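Type III chaperone protein ShcA (Pseudomonas syringae pv. tomato, PDB 4G6T) probably acts as a type III secretion chaperone of the CesT family, binding a partner effector protein and keeping it ready for export. Local coordinates at residues L56-I66 and L118-A128. Sequence-based numbering, arbitrary orientation.
Sequences LIGLLEPHKDI and LLEWMRGWREA
Strand 56-59 and helix 118-127 run nearly parallel, 22° between their directions and 9.3 Å apart at the closest approach of their axes; the C-terminal helix lies on one face of the antiparallel sheet in this alpha/beta fold of the CesT-type chaperones. At the strand, CD2 of Leu-118 reaches CB of Leu-56 at 3.8 Å. Gly-58 leaves no side chain in the way of Met-122, whose thioether bends at its last torsion (chi3 68°) and lays CE 3.4 Å from the carbonyl O of Leu-59, with SD close to CA of Gly-58. Leu-60 points CD2 at the base of the Trp-125 side chain, 3.7 Å from its CB, while also touching Met-122; Leu-86 of strand 85-88 packs against both Leu-60 and Trp-125. Ile-66 then comes to the edge of the indole through CG2. On the other flank Glu-61 and Arg-126 extend side by side, their carboxylate and guanidinium planes 40° apart, in a salt bridge that is long, at 3.4 Å from Glu-61 OE1 to Arg-126 NH2. No conventional hydrogen bond joins the segments directly; the backbones meet through CA-H...O contacts, Arg-126 CA to Glu-61 O (3.3 Å) and Pro-62 CA to Trp-125 O, and through two waters. One links Glu-61 N to Met-122 O; a second accepts from His-63 N at 2.6 Å and donates to both Trp-125 O and Ala-128 O.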
loop_
_atom_site.group_PDB
_atom_site.type_symbol
_atom_site.label_atom_id
_atom_site.label_comp_id
_atom_site.label_asym_id
_atom_site.label_seq_id
_atom_site.Cartn_x
_atom_site.Cartn_y
_atom_site.Cartn_z
ATOM N N LEU A 56 -3.949 1.047 -3.038
ATOM C CA LEU A 56 -2.499 0.831 -3.157
ATOM C C LEU A 56 -1.891 2.195 -3.366
ATOM O O LEU A 56 -2.260 2.918 -4.327
ATOM C CB LEU A 56 -2.191 -0.060 -4.316
ATOM C CG LEU A 56 -2.565 -1.532 -4.311
ATOM C CD1 LEU A 56 -3.973 -1.787 -3.759
ATOM C CD2 LEU A 56 -2.399 -2.217 -5.634
ATOM N N ILE A 57 -0.948 2.605 -2.526
ATOM C CA ILE A 57 -0.410 3.938 -2.551
ATOM C C ILE A 57 1.094 3.854 -2.544
ATOM O O ILE A 57 1.672 3.076 -1.767
ATOM C CB ILE A 57 -0.820 4.778 -1.358
ATOM C CG1 ILE A 57 -2.356 4.702 -1.091
ATOM C CG2 ILE A 57 -0.427 6.256 -1.536
ATOM C CD1 ILE A 57 -2.865 5.294 0.197
ATOM N N GLY A 58 1.731 4.580 -3.441
ATOM C CA GLY A 58 3.172 4.550 -3.553
ATOM C C GLY A 58 3.797 5.904 -3.547
ATOM O O GLY A 58 3.244 6.881 -4.039
ATOM N N LEU A 59 5.022 5.992 -3.023
ATOM C CA LEU A 59 5.814 7.247 -3.035
ATOM C C LEU A 59 6.472 7.414 -4.370
ATOM O O LEU A 59 7.236 6.590 -4.799
ATOM C CB LEU A 59 6.884 7.231 -1.916
ATOM C CG LEU A 59 7.846 8.422 -1.986
ATOM C CD1 LEU A 59 7.187 9.780 -1.868
ATOM C CD2 LEU A 59 8.905 8.285 -0.841
ATOM N N LEU A 60 6.120 8.489 -5.128
ATOM C CA LEU A 60 6.720 8.749 -6.424
ATOM C C LEU A 60 7.961 9.618 -6.190
ATOM O O LEU A 60 7.975 10.407 -5.258
ATOM C CB LEU A 60 5.750 9.531 -7.331
ATOM C CG LEU A 60 4.826 8.692 -8.135
ATOM C CD1 LEU A 60 3.898 9.711 -8.825
ATOM C CD2 LEU A 60 5.392 7.699 -9.120
ATOM N N GLU A 61 8.932 9.518 -7.054
ATOM C CA GLU A 61 10.149 10.337 -6.945
ATOM C C GLU A 61 10.566 10.814 -8.316
ATOM O O GLU A 61 11.576 10.419 -8.857
ATOM C CB GLU A 61 11.277 9.551 -6.213
ATOM C CG GLU A 61 11.026 9.324 -4.700
ATOM C CD GLU A 61 12.313 9.109 -3.866
ATOM O OE1 GLU A 61 13.365 8.722 -4.478
ATOM O OE2 GLU A 61 12.272 9.342 -2.606
ATOM N N PRO A 62 9.748 11.701 -8.933
ATOM C CA PRO A 62 10.109 12.274 -10.228
ATOM C C PRO A 62 11.360 13.177 -10.133
ATOM O O PRO A 62 11.545 13.803 -9.124
ATOM C CB PRO A 62 8.860 13.096 -10.595
ATOM C CG PRO A 62 8.172 13.394 -9.344
ATOM C CD PRO A 62 8.513 12.276 -8.392
ATOM N N HIS A 63 12.151 13.233 -11.198
ATOM C CA HIS A 63 13.185 14.287 -11.351
ATOM C C HIS A 63 12.612 15.645 -11.008
ATOM O O HIS A 63 11.535 16.040 -11.497
ATOM C CB HIS A 63 13.743 14.266 -12.774
ATOM C CG HIS A 63 15.032 15.006 -12.914
ATOM N ND1 HIS A 63 15.185 16.272 -12.467
ATOM C CD2 HIS A 63 16.261 14.611 -13.436
ATOM C CE1 HIS A 63 16.453 16.672 -12.689
ATOM N NE2 HIS A 63 17.109 15.658 -13.298
ATOM N N LYS A 64 13.339 16.363 -10.152
ATOM C CA LYS A 64 13.068 17.738 -9.740
ATOM C C LYS A 64 12.646 18.677 -10.888
ATOM O O LYS A 64 11.892 19.624 -10.668
ATOM C CB LYS A 64 14.349 18.264 -9.054
ATOM C CG LYS A 64 14.342 19.712 -8.576
ATOM C CD LYS A 64 13.265 19.999 -7.533
ATOM C CE LYS A 64 13.351 21.443 -7.039
ATOM N NZ LYS A 64 12.754 21.604 -5.685
ATOM N N ASP A 65 13.080 18.385 -12.109
ATOM C CA ASP A 65 12.836 19.266 -13.261
ATOM C C ASP A 65 11.917 18.640 -14.325
ATOM O O ASP A 65 11.864 19.134 -15.472
ATOM C CB ASP A 65 14.175 19.623 -13.934
ATOM C CG ASP A 65 15.132 20.398 -13.017
ATOM O OD1 ASP A 65 14.684 21.272 -12.232
ATOM O OD2 ASP A 65 16.353 20.140 -13.121
ATOM N N ILE A 66 11.227 17.536 -13.990
ATOM C CA ILE A 66 10.182 17.024 -14.874
ATOM C C ILE A 66 9.149 18.131 -14.907
ATOM O O ILE A 66 8.781 18.624 -13.866
ATOM C CB ILE A 66 9.526 15.726 -14.365
ATOM C CG1 ILE A 66 10.475 14.554 -14.520
ATOM C CG2 ILE A 66 8.319 15.375 -15.215
ATOM C CD1 ILE A 66 10.441 13.940 -15.903
ATOM N N LEU A 118 1.617 -0.875 -10.250
ATOM C CA LEU A 118 1.926 0.311 -9.566
ATOM C C LEU A 118 3.424 0.486 -9.484
ATOM O O LEU A 118 3.910 1.596 -9.595
ATOM C CB LEU A 118 1.290 0.323 -8.151
ATOM C CG LEU A 118 1.507 1.506 -7.284
ATOM C CD1 LEU A 118 0.907 2.705 -7.965
ATOM C CD2 LEU A 118 1.013 1.323 -5.876
ATOM N N LEU A 119 4.121 -0.601 -9.133
ATOM C CA LEU A 119 5.567 -0.534 -9.001
ATOM C C LEU A 119 6.218 -0.144 -10.288
ATOM O O LEU A 119 7.197 0.647 -10.231
ATOM C CB LEU A 119 6.115 -1.880 -8.470
ATOM C CG LEU A 119 5.776 -2.103 -6.994
ATOM C CD1 LEU A 119 5.836 -3.612 -6.640
ATOM C CD2 LEU A 119 6.541 -1.273 -5.992
ATOM N N GLU A 120 5.793 -0.732 -11.386
ATOM C CA GLU A 120 6.429 -0.406 -12.675
ATOM C C GLU A 120 6.123 1.051 -13.071
ATOM O O GLU A 120 6.998 1.739 -13.662
ATOM C CB GLU A 120 6.130 -1.400 -13.709
ATOM C CG GLU A 120 6.700 -2.834 -13.398
ATOM C CD GLU A 120 8.155 -2.825 -12.858
ATOM O OE1 GLU A 120 9.053 -2.354 -13.584
ATOM O OE2 GLU A 120 8.419 -3.184 -11.694
ATOM N N TRP A 121 4.941 1.558 -12.751
ATOM C CA TRP A 121 4.597 2.976 -12.924
ATOM C C TRP A 121 5.503 3.864 -12.132
ATOM O O TRP A 121 6.077 4.844 -12.660
ATOM C CB TRP A 121 3.107 3.144 -12.517
ATOM C CG TRP A 121 2.499 4.518 -12.416
ATOM C CD1 TRP A 121 2.136 5.210 -11.282
ATOM C CD2 TRP A 121 2.048 5.346 -13.514
ATOM N NE1 TRP A 121 1.456 6.368 -11.622
ATOM C CE2 TRP A 121 1.385 6.453 -12.945
ATOM C CE3 TRP A 121 2.083 5.191 -14.886
ATOM C CZ2 TRP A 121 0.818 7.462 -13.765
ATOM C CZ3 TRP A 121 1.532 6.191 -15.683
ATOM C CH2 TRP A 121 0.954 7.304 -15.100
ATOM N N MET A 122 5.733 3.543 -10.854
ATOM C CA MET A 122 6.680 4.239 -9.982
ATOM C C MET A 122 8.075 4.207 -10.597
ATOM O O MET A 122 8.755 5.224 -10.614
ATOM C CB MET A 122 6.640 3.588 -8.606
ATOM C CG MET A 122 5.334 3.911 -7.878
ATOM S SD MET A 122 5.000 2.839 -6.484
ATOM C CE MET A 122 6.344 3.390 -5.356
ATOM N N ARG A 123 8.467 3.061 -11.086
ATOM C CA ARG A 123 9.825 2.905 -11.653
ATOM C C ARG A 123 9.965 3.861 -12.836
ATOM O O ARG A 123 10.974 4.579 -12.934
ATOM C CB ARG A 123 10.091 1.476 -12.054
ATOM C CG ARG A 123 11.539 1.261 -12.486
ATOM C CD ARG A 123 11.830 -0.132 -12.994
ATOM N NE ARG A 123 11.220 -1.159 -12.162
ATOM C CZ ARG A 123 11.638 -1.576 -10.966
ATOM N NH1 ARG A 123 12.707 -1.065 -10.361
ATOM N NH2 ARG A 123 10.935 -2.508 -10.346
ATOM N N GLY A 124 8.960 3.880 -13.692
ATOM C CA GLY A 124 9.026 4.739 -14.910
ATOM C C GLY A 124 9.158 6.173 -14.532
ATOM O O GLY A 124 9.985 6.939 -15.123
ATOM N N TRP A 125 8.390 6.663 -13.564
ATOM C CA TRP A 125 8.457 8.071 -13.183
ATOM C C TRP A 125 9.761 8.461 -12.541
ATOM O O TRP A 125 10.196 9.592 -12.591
ATOM C CB TRP A 125 7.290 8.462 -12.254
ATOM C CG TRP A 125 6.020 8.642 -13.070
ATOM C CD1 TRP A 125 4.931 7.811 -13.129
ATOM C CD2 TRP A 125 5.765 9.708 -14.071
ATOM N NE1 TRP A 125 4.016 8.285 -14.054
ATOM C CE2 TRP A 125 4.482 9.392 -14.675
ATOM C CE3 TRP A 125 6.480 10.832 -14.500
ATOM C CZ2 TRP A 125 3.895 10.208 -15.654
ATOM C CZ3 TRP A 125 5.885 11.637 -15.495
ATOM C CH2 TRP A 125 4.637 11.326 -16.050
ATOM N N ARG A 126 10.379 7.522 -11.846
ATOM C CA ARG A 126 11.520 7.885 -11.032
ATOM C C ARG A 126 12.657 8.097 -11.962
ATOM O O ARG A 126 13.586 8.847 -11.632
ATOM C CB ARG A 126 11.870 6.723 -10.077
ATOM C CG ARG A 126 12.994 7.020 -9.121
ATOM C CD ARG A 126 13.344 5.796 -8.281
ATOM N NE ARG A 126 14.127 6.267 -7.154
ATOM C CZ ARG A 126 15.358 6.826 -7.227
ATOM N NH1 ARG A 126 16.029 6.988 -8.403
ATOM N NH2 ARG A 126 15.950 7.224 -6.094
ATOM N N GLU A 127 12.667 7.365 -13.038
ATOM C CA GLU A 127 13.775 7.488 -13.967
ATOM C C GLU A 127 13.476 8.276 -15.233
ATOM O O GLU A 127 14.345 8.411 -16.080
ATOM C CB GLU A 127 14.275 6.093 -14.280
ATOM C CG GLU A 127 13.385 5.276 -15.175
ATOM C CD GLU A 127 13.982 5.084 -16.533
ATOM O OE1 GLU A 127 13.197 5.073 -17.514
ATOM O OE2 GLU A 127 15.236 4.932 -16.639
ATOM N N ALA A 128 12.264 8.810 -15.373
ATOM C CA ALA A 128 11.910 9.586 -16.566
ATOM C C ALA A 128 12.823 10.813 -16.676
ATOM O O ALA A 128 13.348 11.267 -15.659
ATOM C CB ALA A 128 10.433 9.995 -16.540
HETATM O O HOH W 1 8.830 7.234 -8.655
HETATM O O HOH W 2 11.998 11.472 -13.147
#